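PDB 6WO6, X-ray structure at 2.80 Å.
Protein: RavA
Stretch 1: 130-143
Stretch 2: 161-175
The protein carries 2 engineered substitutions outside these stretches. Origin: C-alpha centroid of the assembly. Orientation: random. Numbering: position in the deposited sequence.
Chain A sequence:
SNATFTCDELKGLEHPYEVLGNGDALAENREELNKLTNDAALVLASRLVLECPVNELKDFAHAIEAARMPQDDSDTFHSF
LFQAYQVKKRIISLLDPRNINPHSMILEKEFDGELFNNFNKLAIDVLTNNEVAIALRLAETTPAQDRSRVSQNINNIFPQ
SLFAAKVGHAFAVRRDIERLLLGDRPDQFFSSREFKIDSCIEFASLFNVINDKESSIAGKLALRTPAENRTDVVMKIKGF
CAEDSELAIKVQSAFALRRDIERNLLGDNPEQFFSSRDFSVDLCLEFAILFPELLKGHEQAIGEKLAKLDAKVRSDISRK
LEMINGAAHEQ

Stretch 1 130-143: NEVAIALRLAETTP
Stretch 2, residues 161-175: SLFAAKVGHAFAVRR

Residues 131-141 and 162-175 of RavA form two α-helices that run in the same general direction, their axes approaching to 8.4 Å and crossing at -38°. The register pairs Glu 131 with Phe 163, Ala 135 with Val 167 and Ala 139 with Phe 171, with CA-CA distances of 4.9, 4.5 and 5.3 Å. Together the stretches bury 677 Å², both sides summed. Backbone phi/psi values stay near -64/-42 through both helices, relaxing to -102/-18 at Thr 141 and leaving the helical region at Thr 142 (-78/129).

Stretch 2 opens with Ser 161 (phi/psi -115/159, chi1 p) at the N-cap position, where its OG accepts a weak capping bond of 3.4 Å from Ala 164 N. Leu 162 (chi1 t, chi2 p) points toward stretch 1 and brings CD2 to 3.5 Å from OE2 of Glu 131, whose side chain is m, p with chi3 at -25°. Phe 163 leaves its backbone sideways, but with chi1 t and chi2 52° its ring swings inward as a knob among Glu 131, Ile 134, Ala 135 and Leu 138. Its CE1 lies 3.5 Å from CG2 of Ile 134 (m, t), and CZ is 4.3 Å from CD1 of Leu 138 (m, t).

One turn later Lys 166 (m, m, t, t) starts toward the partner but its end leads away; its CG lies 4.1 Å from Glu 131 CB and its CD 4.3 Å from CG2 of Val 132 (chi1 t). The backbones are nearest here, with Ala 135 CA 4.5 Å from Val 167 CA, and Ala 135 CB rests 3.5 Å from Lys 166 O. Val 167 (chi1 t) places CG2 3.8 Å from Ala 135 CB and 4.1 Å from Leu 138 CD1. Gly 168 and His 169 make no contact with stretch 1.

Ala 170 returns to the interface, its CB 3.8 Å from Ala 139 CB and 4.1 Å from Ala 135 CB. Phe 171 (chi1 -84°, chi2 -23°) turns its ring inward: CE1 is 3.7 Å from Ala 139 CA, while Leu 138 O and Thr 142 OG1 lie at the ring edge, 3.6 Å from CE1 and 3.9 Å from CZ respectively. Thr 142 OG1 (chi1 m) donates to Leu 138 O at 2.6 Å.

Arg 174 (t, p, t, chi4 -83°) closes the contact with a hydrogen bond from Arg 174 NH2 to Ala 139 O at 2.7 Å, with an N-H...O angle of 142°, the acceptor near the guanidinium plane. No backbone hydrogen bond within stretch 1 uses Ala 139 O, and Pro 143, four residues on, has no amide hydrogen to give it.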

ATOM      1  N   ASN A 130      -3.379  13.646   3.391  1.00 64.40           N
ATOM      2  CA  ASN A 130      -3.233  12.908   2.143  1.00 63.56           C
ATOM      3  C   ASN A 130      -1.921  12.136   2.077  1.00 59.81           C
ATOM      4  O   ASN A 130      -1.586  11.603   1.012  1.00 57.96           O
ATOM      5  CB  ASN A 130      -3.338  13.853   0.940  1.00 67.07           C
ATOM      6  CG  ASN A 130      -4.717  14.463   0.794  1.00 71.07           C
ATOM      7  OD1 ASN A 130      -5.730  13.805   1.031  1.00 73.03           O
ATOM      8  ND2 ASN A 130      -4.763  15.729   0.401  1.00 72.09           N
ATOM      9  N   GLU A 131      -1.176  12.054   3.182  1.00 54.54           N
ATOM     10  CA  GLU A 131       0.116  11.375   3.157  1.00 53.19           C
ATOM     11  C   GLU A 131      -0.044   9.877   2.926  1.00 54.13           C
ATOM     12  O   GLU A 131       0.689   9.285   2.125  1.00 55.34           O
ATOM     13  CB  GLU A 131       0.874  11.634   4.461  1.00 53.92           C
ATOM     14  CG  GLU A 131       0.970  13.101   4.872  1.00 55.77           C
ATOM     15  CD  GLU A 131      -0.202  13.557   5.728  1.00 60.24           C
ATOM     16  OE1 GLU A 131      -1.292  12.957   5.629  1.00 63.12           O
ATOM     17  OE2 GLU A 131      -0.031  14.515   6.508  1.00 62.27           O
ATOM     18  N   VAL A 132      -0.996   9.246   3.619  1.00 52.55           N
ATOM     19  CA  VAL A 132      -1.195   7.807   3.467  1.00 50.80           C
ATOM     20  C   VAL A 132      -1.618   7.469   2.042  1.00 49.78           C
ATOM     21  O   VAL A 132      -1.107   6.519   1.438  1.00 50.56           O
ATOM     22  CB  VAL A 132      -2.215   7.297   4.502  1.00 50.22           C
ATOM     23  CG1 VAL A 132      -2.533   5.837   4.264  1.00 46.41           C
ATOM     24  CG2 VAL A 132      -1.682   7.502   5.911  1.00 52.74           C
ATOM     25  N   ALA A 133      -2.549   8.244   1.479  1.00 48.61           N
ATOM     26  CA  ALA A 133      -3.038   7.949   0.136  1.00 49.35           C
ATOM     27  C   ALA A 133      -1.925   8.070  -0.898  1.00 52.32           C
ATOM     28  O   ALA A 133      -1.769   7.193  -1.761  1.00 53.71           O
ATOM     29  CB  ALA A 133      -4.202   8.877  -0.216  1.00 49.23           C
ATOM     30  N   ILE A 134      -1.134   9.144  -0.821  1.00 52.26           N
ATOM     31  CA  ILE A 134      -0.072   9.353  -1.800  1.00 52.16           C
ATOM     32  C   ILE A 134       1.026   8.311  -1.627  1.00 50.58           C
ATOM     33  O   ILE A 134       1.583   7.809  -2.612  1.00 51.75           O
ATOM     34  CB  ILE A 134       0.486  10.785  -1.698  1.00 53.66           C
ATOM     35  CG1 ILE A 134      -0.605  11.815  -2.006  1.00 55.06           C
ATOM     36  CG2 ILE A 134       1.653  10.970  -2.653  1.00 55.01           C
ATOM     37  CD1 ILE A 134      -0.147  13.252  -1.859  1.00 52.86           C
ATOM     38  N   ALA A 135       1.355   7.964  -0.379  1.00 48.36           N
ATOM     39  CA  ALA A 135       2.361   6.933  -0.152  1.00 47.98           C
ATOM     40  C   ALA A 135       1.898   5.589  -0.703  1.00 49.80           C
ATOM     41  O   ALA A 135       2.686   4.855  -1.313  1.00 50.71           O
ATOM     42  CB  ALA A 135       2.682   6.832   1.339  1.00 46.37           C
ATOM     43  N   LEU A 136       0.616   5.261  -0.517  1.00 49.83           N
ATOM     44  CA  LEU A 136       0.071   4.029  -1.077  1.00 49.55           C
ATOM     45  C   LEU A 136       0.150   4.039  -2.597  1.00 52.09           C
ATOM     46  O   LEU A 136       0.548   3.046  -3.217  1.00 54.33           O
ATOM     47  CB  LEU A 136      -1.373   3.843  -0.617  1.00 49.69           C
ATOM     48  CG  LEU A 136      -2.100   2.614  -1.166  1.00 50.43           C
ATOM     49  CD1 LEU A 136      -1.763   1.373  -0.354  1.00 49.10           C
ATOM     50  CD2 LEU A 136      -3.600   2.843  -1.212  1.00 51.75           C
ATOM     51  N   ARG A 137      -0.224   5.161  -3.218  1.00 52.61           N
ATOM     52  CA  ARG A 137      -0.184   5.245  -4.675  1.00 54.44           C
ATOM     53  C   ARG A 137       1.240   5.083  -5.198  1.00 54.43           C
ATOM     54  O   ARG A 137       1.477   4.367  -6.182  1.00 55.10           O
ATOM     55  CB  ARG A 137      -0.776   6.575  -5.138  1.00 56.90           C
ATOM     56  CG  ARG A 137      -1.005   6.658  -6.633  1.00 61.74           C
ATOM     57  CD  ARG A 137      -2.339   6.039  -7.019  1.00 66.91           C
ATOM     58  NE  ARG A 137      -2.441   5.810  -8.457  1.00 72.99           N
ATOM     59  CZ  ARG A 137      -2.661   6.766  -9.356  1.00 77.78           C
ATOM     60  NH1 ARG A 137      -2.794   8.029  -8.969  1.00 77.31           N
ATOM     61  NH2 ARG A 137      -2.739   6.460 -10.644  1.00 81.37           N
ATOM     62  N   LEU A 138       2.203   5.740  -4.547  1.00 53.65           N
ATOM     63  CA  LEU A 138       3.593   5.634  -4.977  1.00 54.54           C
ATOM     64  C   LEU A 138       4.117   4.215  -4.800  1.00 56.33           C
ATOM     65  O   LEU A 138       4.830   3.701  -5.668  1.00 58.16           O
ATOM     66  CB  LEU A 138       4.463   6.631  -4.211  1.00 53.49           C
ATOM     67  CG  LEU A 138       4.222   8.117  -4.494  1.00 53.76           C
ATOM     68  CD1 LEU A 138       5.201   8.981  -3.713  1.00 52.08           C
ATOM     69  CD2 LEU A 138       4.315   8.406  -5.987  1.00 55.52           C
ATOM     70  N   ALA A 139       3.771   3.563  -3.685  1.00 56.30           N
ATOM     71  CA  ALA A 139       4.167   2.171  -3.506  1.00 58.45           C
ATOM     72  C   ALA A 139       3.534   1.275  -4.561  1.00 59.71           C
ATOM     73  O   ALA A 139       4.142   0.282  -4.979  1.00 61.56           O
ATOM     74  CB  ALA A 139       3.794   1.691  -2.104  1.00 58.35           C
ATOM     75  N   GLU A 140       2.325   1.614  -5.013  1.00 58.04           N
ATOM     76  CA  GLU A 140       1.653   0.782  -6.003  1.00 58.43           C
ATOM     77  C   GLU A 140       2.273   0.936  -7.387  1.00 60.44           C
ATOM     78  O   GLU A 140       2.408  -0.050  -8.120  1.00 62.49           O
ATOM     79  CB  GLU A 140       0.162   1.115  -6.047  1.00 59.56           C
ATOM     80  CG  GLU A 140      -0.620   0.606  -4.848  1.00 61.13           C
ATOM     81  CD  GLU A 140      -2.088   0.995  -4.896  1.00 65.57           C
ATOM     82  OE1 GLU A 140      -2.432   1.945  -5.631  1.00 67.38           O
ATOM     83  OE2 GLU A 140      -2.899   0.345  -4.200  1.00 67.14           O
ATOM     84  N   THR A 141       2.655   2.157  -7.771  1.00 60.65           N
ATOM     85  CA  THR A 141       3.062   2.388  -9.157  1.00 61.67           C
ATOM     86  C   THR A 141       4.570   2.456  -9.376  1.00 62.58           C
ATOM     87  O   THR A 141       5.014   2.308 -10.519  1.00 64.13           O
ATOM     88  CB  THR A 141       2.428   3.679  -9.693  1.00 61.83           C
ATOM     89  OG1 THR A 141       3.034   4.813  -9.062  1.00 62.55           O
ATOM     90  CG2 THR A 141       0.930   3.689  -9.420  1.00 60.11           C
ATOM     91  N   THR A 142       5.369   2.668  -8.334  1.00 62.03           N
ATOM     92  CA  THR A 142       6.810   2.843  -8.530  1.00 64.37           C
ATOM     93  C   THR A 142       7.487   1.497  -8.770  1.00 68.86           C
ATOM     94  O   THR A 142       7.290   0.563  -7.986  1.00 70.39           O
ATOM     95  CB  THR A 142       7.447   3.513  -7.318  1.00 62.27           C
ATOM     96  OG1 THR A 142       6.766   4.741  -7.031  1.00 63.23           O
ATOM     97  CG2 THR A 142       8.920   3.792  -7.578  1.00 61.78           C
ATOM     98  N   PRO A 143       8.289   1.362  -9.828  1.00 71.64           N
ATOM     99  CA  PRO A 143       9.094   0.147  -9.991  1.00 73.75           C
ATOM    100  C   PRO A 143      10.094  -0.001  -8.855  1.00 77.67           C
ATOM    101  O   PRO A 143      10.419   0.954  -8.146  1.00 78.68           O
ATOM    102  CB  PRO A 143       9.804   0.362 -11.334  1.00 74.25           C
ATOM    103  CG  PRO A 143       8.967   1.372 -12.052  1.00 74.27           C
ATOM    104  CD  PRO A 143       8.413   2.267 -10.982  1.00 72.70           C
ATOM    105  N   SER A 161       9.451  15.050   7.477  1.00 45.54           N
ATOM    106  CA  SER A 161       8.019  15.271   7.367  1.00 44.56           C
ATOM    107  C   SER A 161       7.262  13.959   7.526  1.00 45.64           C
ATOM    108  O   SER A 161       7.810  12.868   7.337  1.00 45.52           O
ATOM    109  CB  SER A 161       7.667  15.912   6.022  1.00 44.11           C
ATOM    110  OG  SER A 161       8.149  15.123   4.949  1.00 41.86           O
ATOM    111  N   LEU A 162       5.981  14.082   7.881  1.00 46.63           N
ATOM    112  CA  LEU A 162       5.123  12.904   7.977  1.00 46.81           C
ATOM    113  C   LEU A 162       5.011  12.200   6.632  1.00 48.31           C
ATOM    114  O   LEU A 162       4.957  10.965   6.568  1.00 51.38           O
ATOM    115  CB  LEU A 162       3.740  13.310   8.486  1.00 46.74           C
ATOM    116  CG  LEU A 162       2.735  12.214   8.843  1.00 46.21           C
ATOM    117  CD1 LEU A 162       3.252  11.372   9.996  1.00 45.88           C
ATOM    118  CD2 LEU A 162       1.387  12.828   9.192  1.00 46.61           C
ATOM    119  N   PHE A 163       5.001  12.973   5.545  1.00 48.20           N
ATOM    120  CA  PHE A 163       4.830  12.402   4.213  1.00 48.68           C
ATOM    121  C   PHE A 163       5.991  11.483   3.845  1.00 48.52           C
ATOM    122  O   PHE A 163       5.782  10.369   3.345  1.00 48.72           O
ATOM    123  CB  PHE A 163       4.684  13.530   3.190  1.00 50.07           C
ATOM    124  CG  PHE A 163       4.631  13.058   1.771  1.00 51.67           C
ATOM    125  CD1 PHE A 163       3.739  12.069   1.391  1.00 52.27           C
ATOM    126  CD2 PHE A 163       5.466  13.611   0.813  1.00 52.27           C
ATOM    127  CE1 PHE A 163       3.686  11.632   0.082  1.00 53.15           C
ATOM    128  CE2 PHE A 163       5.418  13.183  -0.500  1.00 53.31           C
ATOM    129  CZ  PHE A 163       4.528  12.193  -0.867  1.00 53.90           C
ATOM    130  N   ALA A 164       7.226  11.940   4.074  1.00 47.64           N
ATOM    131  CA  ALA A 164       8.390  11.124   3.738  1.00 46.93           C
ATOM    132  C   ALA A 164       8.427   9.845   4.569  1.00 45.91           C
ATOM    133  O   ALA A 164       8.771   8.769   4.060  1.00 46.52           O
ATOM    134  CB  ALA A 164       9.669  11.937   3.934  1.00 47.19           C
ATOM    135  N   ALA A 165       8.061   9.943   5.850  1.00 44.44           N
ATOM    136  CA  ALA A 165       8.005   8.760   6.700  1.00 43.74           C
ATOM    137  C   ALA A 165       6.975   7.762   6.185  1.00 45.38           C
ATOM    138  O   ALA A 165       7.245   6.554   6.125  1.00 47.57           O
ATOM    139  CB  ALA A 165       7.692   9.166   8.140  1.00 41.65           C
ATOM    140  N   LYS A 166       5.788   8.250   5.801  1.00 43.83           N
ATOM    141  CA  LYS A 166       4.755   7.353   5.289  1.00 43.04           C
ATOM    142  C   LYS A 166       5.186   6.699   3.981  1.00 44.63           C
ATOM    143  O   LYS A 166       4.889   5.522   3.741  1.00 44.72           O
ATOM    144  CB  LYS A 166       3.440   8.109   5.102  1.00 42.10           C
ATOM    145  CG  LYS A 166       2.816   8.621   6.394  1.00 42.52           C
ATOM    146  CD  LYS A 166       2.430   7.490   7.329  1.00 43.47           C
ATOM    147  CE  LYS A 166       1.909   8.035   8.647  1.00 45.82           C
ATOM    148  NZ  LYS A 166       1.739   6.965   9.665  1.00 48.51           N
ATOM    149  N   VAL A 167       5.884   7.446   3.121  1.00 45.71           N
ATOM    150  CA  VAL A 167       6.362   6.865   1.868  1.00 46.27           C
ATOM    151  C   VAL A 167       7.382   5.768   2.146  1.00 46.75           C
ATOM    152  O   VAL A 167       7.350   4.698   1.523  1.00 47.87           O
ATOM    153  CB  VAL A 167       6.934   7.961   0.950  1.00 46.50           C
ATOM    154  CG1 VAL A 167       7.769   7.346  -0.163  1.00 46.82           C
ATOM    155  CG2 VAL A 167       5.803   8.782   0.362  1.00 47.25           C
ATOM    156  N   GLY A 168       8.298   6.013   3.086  1.00 45.99           N
ATOM    157  CA  GLY A 168       9.219   4.961   3.486  1.00 47.45           C
ATOM    158  C   GLY A 168       8.499   3.721   3.988  1.00 48.95           C
ATOM    159  O   GLY A 168       8.850   2.594   3.622  1.00 50.00           O
ATOM    160  N   HIS A 169       7.467   3.917   4.814  1.00 48.37           N
ATOM    161  CA  HIS A 169       6.731   2.784   5.370  1.00 50.20           C
ATOM    162  C   HIS A 169       6.040   1.972   4.276  1.00 53.53           C
ATOM    163  O   HIS A 169       6.108   0.734   4.261  1.00 54.70           O
ATOM    164  CB  HIS A 169       5.713   3.286   6.392  1.00 51.30           C
ATOM    165  CG  HIS A 169       6.331   3.853   7.631  1.00 55.71           C
ATOM    166  ND1 HIS A 169       5.626   4.636   8.520  1.00 57.61           N
ATOM    167  CD2 HIS A 169       7.582   3.744   8.135  1.00 57.87           C
ATOM    168  CE1 HIS A 169       6.419   4.990   9.516  1.00 58.90           C
ATOM    169  NE2 HIS A 169       7.611   4.461   9.307  1.00 58.46           N
ATOM    170  N   ALA A 170       5.355   2.657   3.355  1.00 52.55           N
ATOM    171  CA  ALA A 170       4.652   1.955   2.284  1.00 49.63           C
ATOM    172  C   ALA A 170       5.626   1.218   1.374  1.00 50.17           C
ATOM    173  O   ALA A 170       5.352   0.086   0.951  1.00 52.92           O
ATOM    174  CB  ALA A 170       3.800   2.935   1.478  1.00 48.18           C
ATOM    175  N   PHE A 171       6.768   1.841   1.062  1.00 49.72           N
ATOM    176  CA  PHE A 171       7.782   1.158   0.265  1.00 51.40           C
ATOM    177  C   PHE A 171       8.285  -0.096   0.967  1.00 50.21           C
ATOM    178  O   PHE A 171       8.475  -1.139   0.329  1.00 50.14           O
ATOM    179  CB  PHE A 171       8.945   2.106  -0.034  1.00 54.71           C
ATOM    180  CG  PHE A 171       8.714   2.999  -1.217  1.00 57.36           C
ATOM    181  CD1 PHE A 171       7.803   2.647  -2.198  1.00 58.53           C
ATOM    182  CD2 PHE A 171       9.413   4.188  -1.351  1.00 59.55           C
ATOM    183  CE1 PHE A 171       7.590   3.468  -3.293  1.00 60.35           C
ATOM    184  CE2 PHE A 171       9.205   5.013  -2.443  1.00 61.05           C
ATOM    185  CZ  PHE A 171       8.292   4.652  -3.415  1.00 61.60           C
ATOM    186  N   ALA A 172       8.505  -0.015   2.285  1.00 49.12           N
ATOM    187  CA  ALA A 172       8.959  -1.188   3.029  1.00 49.31           C
ATOM    188  C   ALA A 172       7.928  -2.309   2.980  1.00 50.08           C
ATOM    189  O   ALA A 172       8.279  -3.481   2.782  1.00 50.22           O
ATOM    190  CB  ALA A 172       9.261  -0.805   4.478  1.00 44.15           C
ATOM    191  N   VAL A 173       6.651  -1.969   3.167  1.00 49.20           N
ATOM    192  CA  VAL A 173       5.610  -2.994   3.148  1.00 47.58           C
ATOM    193  C   VAL A 173       5.530  -3.653   1.773  1.00 52.51           C
ATOM    194  O   VAL A 173       5.415  -4.881   1.664  1.00 54.12           O
ATOM    195  CB  VAL A 173       4.259  -2.398   3.580  1.00 44.17           C
ATOM    196  CG1 VAL A 173       3.124  -3.356   3.253  1.00 43.23           C
ATOM    197  CG2 VAL A 173       4.278  -2.099   5.067  1.00 41.10           C
ATOM    198  N   ARG A 174       5.611  -2.855   0.705  1.00 55.40           N
ATOM    199  CA  ARG A 174       5.586  -3.426  -0.642  1.00 58.87           C
ATOM    200  C   ARG A 174       6.782  -4.345  -0.874  1.00 60.31           C
ATOM    201  O   ARG A 174       6.638  -5.457  -1.404  1.00 61.72           O
ATOM    202  CB  ARG A 174       5.556  -2.308  -1.683  1.00 61.22           C
ATOM    203  CG  ARG A 174       5.580  -2.796  -3.123  1.00 64.92           C
ATOM    204  CD  ARG A 174       4.186  -3.135  -3.625  1.00 69.23           C
ATOM    205  NE  ARG A 174       4.227  -3.931  -4.849  1.00 76.39           N
ATOM    206  CZ  ARG A 174       4.373  -3.428  -6.072  1.00 81.90           C
ATOM    207  NH1 ARG A 174       4.398  -4.237  -7.123  1.00 84.65           N
ATOM    208  NH2 ARG A 174       4.498  -2.121  -6.247  1.00 83.59           N
ATOM    209  N   ARG A 175       7.977  -3.893  -0.481  1.00 60.41           N
ATOM    210  CA  ARG A 175       9.182  -4.694  -0.668  1.00 61.89           C
ATOM    211  C   ARG A 175       9.084  -6.026   0.066  1.00 59.20           C
ATOM    212  O   ARG A 175       9.474  -7.072  -0.469  1.00 58.56           O
ATOM    213  CB  ARG A 175      10.405  -3.908  -0.193  1.00 65.90           C
ATOM    214  CG  ARG A 175      11.706  -4.692  -0.203  1.00 71.47           C
ATOM    215  CD  ARG A 175      12.781  -3.976   0.601  1.00 76.74           C
ATOM    216  NE  ARG A 175      12.366  -3.756   1.984  1.00 80.47           N
ATOM    217  CZ  ARG A 175      13.156  -3.270   2.938  1.00 83.94           C
ATOM    218  NH1 ARG A 175      12.690  -3.106   4.169  1.00 84.07           N
ATOM    219  NH2 ARG A 175      14.415  -2.955   2.664  1.00 86.22           N
TER